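Local atomic coordinates of glucose-6-phosphate isomerase (Thermus thermophilus, PDB entry 1ZZG), a protein that probably catalyses the reversible isomerization of glucose 6-phosphate to fructose 6-phosphate, a step shared by glycolysis and gluconeogenesis. Residues Q263-D266 with E267-K271; A386-G389 with E390-V394. All coordinates share one frame; numbering follows the deposited sequence.

Following the chain from the N terminus, interaction 1 comes first, where helix 257-269 ends and runs into the short strand 271-272; interaction 2 lies more than a hundred residues later, where helix 371-391 ends and the chain turns toward V394. Each is local, closing only helical turns and the cap behind them, so the two follow in series and neither nest nor cross. In space they adjoin, the centres of interaction 1 and interaction 2 being about 11 Å apart. L269 joins them: its CB packs on CZ3 of W392 at 3.7 Å, and its methyls lie against L388 and G389. Farther on, K271 packs on V394, so two helix ends and the strand 271-272 meet.

Interaction 1 (Q263-D266 with E267-K271); sequences QLHD and ESLGK
With CG of Q263 opposite its backbone N (chi1 165°) and the chain extended from there, the amide is carried along the helix beside the carboxylate of E267, whose own chain is also extended beyond CG. The two side chains run side by side, and Q263 NE2 donates to E267 OE2 over 3.0 Å. Amide and carboxylate planes stand 67° apart, and the donor meets OE2 from above the carboxylate plane. A glutamine suits the place because its neutral N-H can steady an acid one turn on. E267 is the predicted proton donor of the active site, its side chain about 8 Å from that of K406, and R187 makes a salt bridge to the same OE2 as well as a hydrogen bond to S268 OG. Two partners on OE2 would limit rotation of the carboxylate, so Q263 probably acts as a second-shell residue in this enzyme of the phosphoglucose isomerase family, of the SIS clan.

S268 is turned back on its own helix: chi1 of -64° sets OG beside the backbone N, from where it donates to L264 O at 2.7 Å, in the carbonyl plane. A serine suits the place, since its short hydroxyl can fold back onto the carbonyl one turn earlier. On another side of the helix, H265 and L269 cross at about a right angle, the leucine's CD1 lying 3.8 Å from H265 ND1 and meeting the ring obliquely, while NE2 of that imidazole bonds T281.

The helix ends at L269; G270, the centre of an inverse gamma turn, still gives its N to D266 O at 2.9 Å. Beyond it K271 reaches back to the helix end, its NZ bonding S268 O at 2.9 Å from above the carbonyl plane and E267 O weakly. A long, charged lysine suits these C-terminal carbonyls, and NZ also donates to N395 O and D398 O.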
loop_
_atom_site.group_PDB
_atom_site.type_symbol
_atom_site.label_atom_id
_atom_site.label_comp_id
_atom_site.label_asym_id
_atom_site.label_seq_id
_atom_site.Cartn_x
_atom_site.Cartn_y
_atom_site.Cartn_z
ATOM N N GLN A 263 -6.719 -8.549 2.130
ATOM C CA GLN A 263 -7.862 -9.132 1.431
ATOM C C GLN A 263 -8.208 -10.478 2.056
ATOM O O GLN A 263 -9.377 -10.791 2.273
ATOM C CB GLN A 263 -7.592 -9.370 -0.061
ATOM C CG GLN A 263 -8.657 -10.297 -0.661
ATOM C CD GLN A 263 -8.540 -10.517 -2.154
ATOM O OE1 GLN A 263 -7.445 -10.580 -2.700
ATOM N NE2 GLN A 263 -9.682 -10.668 -2.820
ATOM N N LEU A 264 -7.187 -11.288 2.314
ATOM C CA LEU A 264 -7.411 -12.601 2.908
ATOM C C LEU A 264 -8.188 -12.479 4.219
ATOM O O LEU A 264 -9.198 -13.150 4.425
ATOM C CB LEU A 264 -6.080 -13.299 3.187
ATOM C CG LEU A 264 -6.220 -14.628 3.945
ATOM C CD1 LEU A 264 -6.943 -15.644 3.061
ATOM C CD2 LEU A 264 -4.856 -15.151 4.359
ATOM N N HIS A 265 -7.703 -11.613 5.102
ATOM C CA HIS A 265 -8.327 -11.420 6.407
ATOM C C HIS A 265 -9.708 -10.757 6.352
ATOM O O HIS A 265 -10.697 -11.317 6.837
ATOM C CB HIS A 265 -7.400 -10.590 7.298
ATOM C CG HIS A 265 -7.921 -10.391 8.686
ATOM N ND1 HIS A 265 -7.821 -11.356 9.665
ATOM C CD2 HIS A 265 -8.570 -9.345 9.251
ATOM C CE1 HIS A 265 -8.385 -10.912 10.776
ATOM N NE2 HIS A 265 -8.847 -9.693 10.551
ATOM N N ASP A 266 -9.758 -9.566 5.766
ATOM C CA ASP A 266 -10.988 -8.780 5.639
ATOM C C ASP A 266 -12.138 -9.482 4.917
ATOM O O ASP A 266 -13.232 -9.599 5.450
ATOM C CB ASP A 266 -10.695 -7.472 4.895
ATOM C CG ASP A 266 -10.029 -6.423 5.766
ATOM O OD1 ASP A 266 -9.510 -6.765 6.851
ATOM O OD2 ASP A 266 -10.017 -5.243 5.345
ATOM N N GLU A 267 -11.888 -9.925 3.689
ATOM C CA GLU A 267 -12.923 -10.574 2.897
ATOM C C GLU A 267 -13.398 -11.904 3.473
ATOM O O GLU A 267 -14.561 -12.271 3.313
ATOM C CB GLU A 267 -12.429 -10.768 1.461
ATOM C CG GLU A 267 -13.510 -10.566 0.425
ATOM C CD GLU A 267 -12.964 -10.434 -0.985
ATOM O OE1 GLU A 267 -13.283 -9.424 -1.646
ATOM O OE2 GLU A 267 -12.225 -11.336 -1.433
ATOM N N SER A 268 -12.505 -12.623 4.148
ATOM C CA SER A 268 -12.864 -13.913 4.725
ATOM C C SER A 268 -13.657 -13.810 6.029
ATOM O O SER A 268 -14.679 -14.480 6.197
ATOM C CB SER A 268 -11.609 -14.755 4.994
ATOM O OG SER A 268 -10.921 -15.084 3.799
ATOM N N LEU A 269 -13.193 -12.955 6.938
ATOM C CA LEU A 269 -13.815 -12.823 8.249
ATOM C C LEU A 269 -14.756 -11.635 8.499
ATOM O O LEU A 269 -15.412 -11.576 9.544
ATOM C CB LEU A 269 -12.704 -12.864 9.305
ATOM C CG LEU A 269 -11.779 -14.080 9.106
ATOM C CD1 LEU A 269 -10.567 -14.007 10.033
ATOM C CD2 LEU A 269 -12.575 -15.360 9.349
ATOM N N GLY A 270 -14.814 -10.688 7.564
ATOM C CA GLY A 270 -15.718 -9.554 7.712
ATOM C C GLY A 270 -17.059 -10.093 7.252
ATOM O O GLY A 270 -17.474 -9.895 6.105
ATOM N N LYS A 271 -17.744 -10.779 8.158
ATOM C CA LYS A 271 -19.000 -11.430 7.809
ATOM C C LYS A 271 -20.069 -11.378 8.887
ATOM O O LYS A 271 -19.821 -10.946 10.009
ATOM C CB LYS A 271 -18.717 -12.909 7.514
ATOM C CG LYS A 271 -17.753 -13.168 6.365
ATOM C CD LYS A 271 -18.481 -13.116 5.026
ATOM C CE LYS A 271 -17.501 -13.198 3.865
ATOM N NZ LYS A 271 -16.593 -14.366 4.007
#

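Interaction 2 (A386-G389 with E390-V394); sequences AFLG and ELWEV
L388 and W392, one helical turn apart, lie side by side and point the same way, and the leucine lays its CD2 over one face of the indole. That methyl sits 3.7 Å above the ring plane, offset toward the rim, with CE2 of W392 at 4.0 Å. Both side chains have CG beside the backbone N, which keeps them abreast. The same CD2 also meets CD1 of L391 at 4.0 Å, so one branched leucine touches both an aromatic face and an aliphatic neighbour. The polar edge of the tryptophan is used as well: NE1 bonds H237, and R240 makes a cation-pi contact with the ring.

Here helix 371-391 ends in a Schellman motif. E393 takes positive phi (54°), and V394 N bonds back to G389 O at 2.9 Å, while E393 N bonds E390 O. Beside this bond CG2 of V394 lies 3.6 Å from G389 O and also packs near the glycine CA. V394 touches L269 of helix 257-269 too.

E390 is folded at chi2 (-53°), which brings its carboxylate back along the helix. A water donates to both E390 OE2 and A386 O, 2.8 Å from each, bridging the acid to the carbonyl one turn earlier. Glycine suits position 389, since its bare CA keeps the adjoining flank of the helix clear for this water. OE2 of E390 also has a salt bridge with K33, a partner well matched to a glutamate in a buried position.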
loop_
_atom_site.group_PDB
_atom_site.type_symbol
_atom_site.label_atom_id
_atom_site.label_comp_id
_atom_site.label_asym_id
_atom_site.label_seq_id
_atom_site.Cartn_x
_atom_site.Cartn_y
_atom_site.Cartn_z
ATOM N N ALA A 386 -8.780 -19.741 7.968
ATOM C CA ALA A 386 -9.820 -20.769 7.911
ATOM C C ALA A 386 -10.211 -21.199 9.331
ATOM O O ALA A 386 -11.394 -21.383 9.622
ATOM C CB ALA A 386 -9.338 -21.977 7.093
ATOM N N PHE A 387 -9.228 -21.358 10.214
ATOM C CA PHE A 387 -9.527 -21.739 11.597
ATOM C C PHE A 387 -10.399 -20.662 12.251
ATOM O O PHE A 387 -11.361 -20.970 12.967
ATOM C CB PHE A 387 -8.238 -21.924 12.419
ATOM C CG PHE A 387 -7.451 -23.172 12.070
ATOM C CD1 PHE A 387 -8.099 -24.388 11.853
ATOM C CD2 PHE A 387 -6.058 -23.135 12.001
ATOM C CE1 PHE A 387 -7.371 -25.557 11.570
ATOM C CE2 PHE A 387 -5.320 -24.292 11.720
ATOM C CZ PHE A 387 -5.979 -25.506 11.504
ATOM N N LEU A 388 -10.053 -19.398 12.014
ATOM C CA LEU A 388 -10.826 -18.288 12.562
ATOM C C LEU A 388 -12.258 -18.301 12.027
ATOM O O LEU A 388 -13.191 -17.859 12.701
ATOM C CB LEU A 388 -10.151 -16.953 12.232
ATOM C CG LEU A 388 -8.969 -16.618 13.140
ATOM C CD1 LEU A 388 -8.224 -15.386 12.632
ATOM C CD2 LEU A 388 -9.500 -16.396 14.551
ATOM N N GLY A 389 -12.436 -18.808 10.812
ATOM C CA GLY A 389 -13.776 -18.879 10.251
ATOM C C GLY A 389 -14.652 -19.756 11.131
ATOM O O GLY A 389 -15.846 -19.493 11.307
ATOM N N GLU A 390 -14.055 -20.806 11.691
ATOM C CA GLU A 390 -14.780 -21.716 12.569
ATOM C C GLU A 390 -14.974 -21.095 13.951
ATOM O O GLU A 390 -16.062 -21.162 14.522
ATOM C CB GLU A 390 -14.023 -23.045 12.712
ATOM C CG GLU A 390 -13.878 -23.847 11.418
ATOM C CD GLU A 390 -15.207 -24.083 10.716
ATOM O OE1 GLU A 390 -16.255 -24.064 11.399
ATOM O OE2 GLU A 390 -15.205 -24.303 9.484
ATOM N N LEU A 391 -13.914 -20.498 14.490
ATOM C CA LEU A 391 -13.986 -19.873 15.806
ATOM C C LEU A 391 -15.005 -18.741 15.861
ATOM O O LEU A 391 -15.629 -18.519 16.895
ATOM C CB LEU A 391 -12.611 -19.343 16.221
ATOM C CG LEU A 391 -11.527 -20.385 16.511
ATOM C CD1 LEU A 391 -10.186 -19.691 16.656
ATOM C CD2 LEU A 391 -11.870 -21.159 17.784
ATOM N N TRP A 392 -15.175 -18.023 14.753
ATOM C CA TRP A 392 -16.124 -16.914 14.717
ATOM C C TRP A 392 -17.456 -17.288 14.075
ATOM O O TRP A 392 -18.328 -16.439 13.895
ATOM C CB TRP A 392 -15.515 -15.705 13.994
ATOM C CG TRP A 392 -14.329 -15.116 14.706
ATOM C CD1 TRP A 392 -13.811 -15.512 15.908
ATOM C CD2 TRP A 392 -13.485 -14.055 14.235
ATOM N NE1 TRP A 392 -12.695 -14.768 16.211
ATOM C CE2 TRP A 392 -12.470 -13.868 15.202
ATOM C CE3 TRP A 392 -13.487 -13.248 13.092
ATOM C CZ2 TRP A 392 -11.460 -12.904 15.059
ATOM C CZ3 TRP A 392 -12.482 -12.288 12.945
ATOM C CH2 TRP A 392 -11.482 -12.126 13.927
ATOM N N GLU A 393 -17.605 -18.564 13.731
ATOM C CA GLU A 393 -18.842 -19.070 13.142
ATOM C C GLU A 393 -19.326 -18.319 11.913
ATOM O O GLU A 393 -20.490 -17.917 11.826
ATOM C CB GLU A 393 -19.948 -19.082 14.199
ATOM C CG GLU A 393 -19.560 -19.846 15.450
ATOM C CD GLU A 393 -20.712 -20.005 16.422
ATOM O OE1 GLU A 393 -21.371 -18.992 16.748
ATOM O OE2 GLU A 393 -20.951 -21.147 16.863
ATOM N N VAL A 394 -18.426 -18.141 10.957
ATOM C CA VAL A 394 -18.757 -17.454 9.721
ATOM C C VAL A 394 -18.301 -18.313 8.561
ATOM O O VAL A 394 -17.538 -19.266 8.742
ATOM C CB VAL A 394 -18.030 -16.094 9.612
ATOM C CG1 VAL A 394 -18.520 -15.140 10.693
ATOM C CG2 VAL A 394 -16.529 -16.306 9.732
HETATM O O HOH W 1 -13.722 -22.252 8.268
#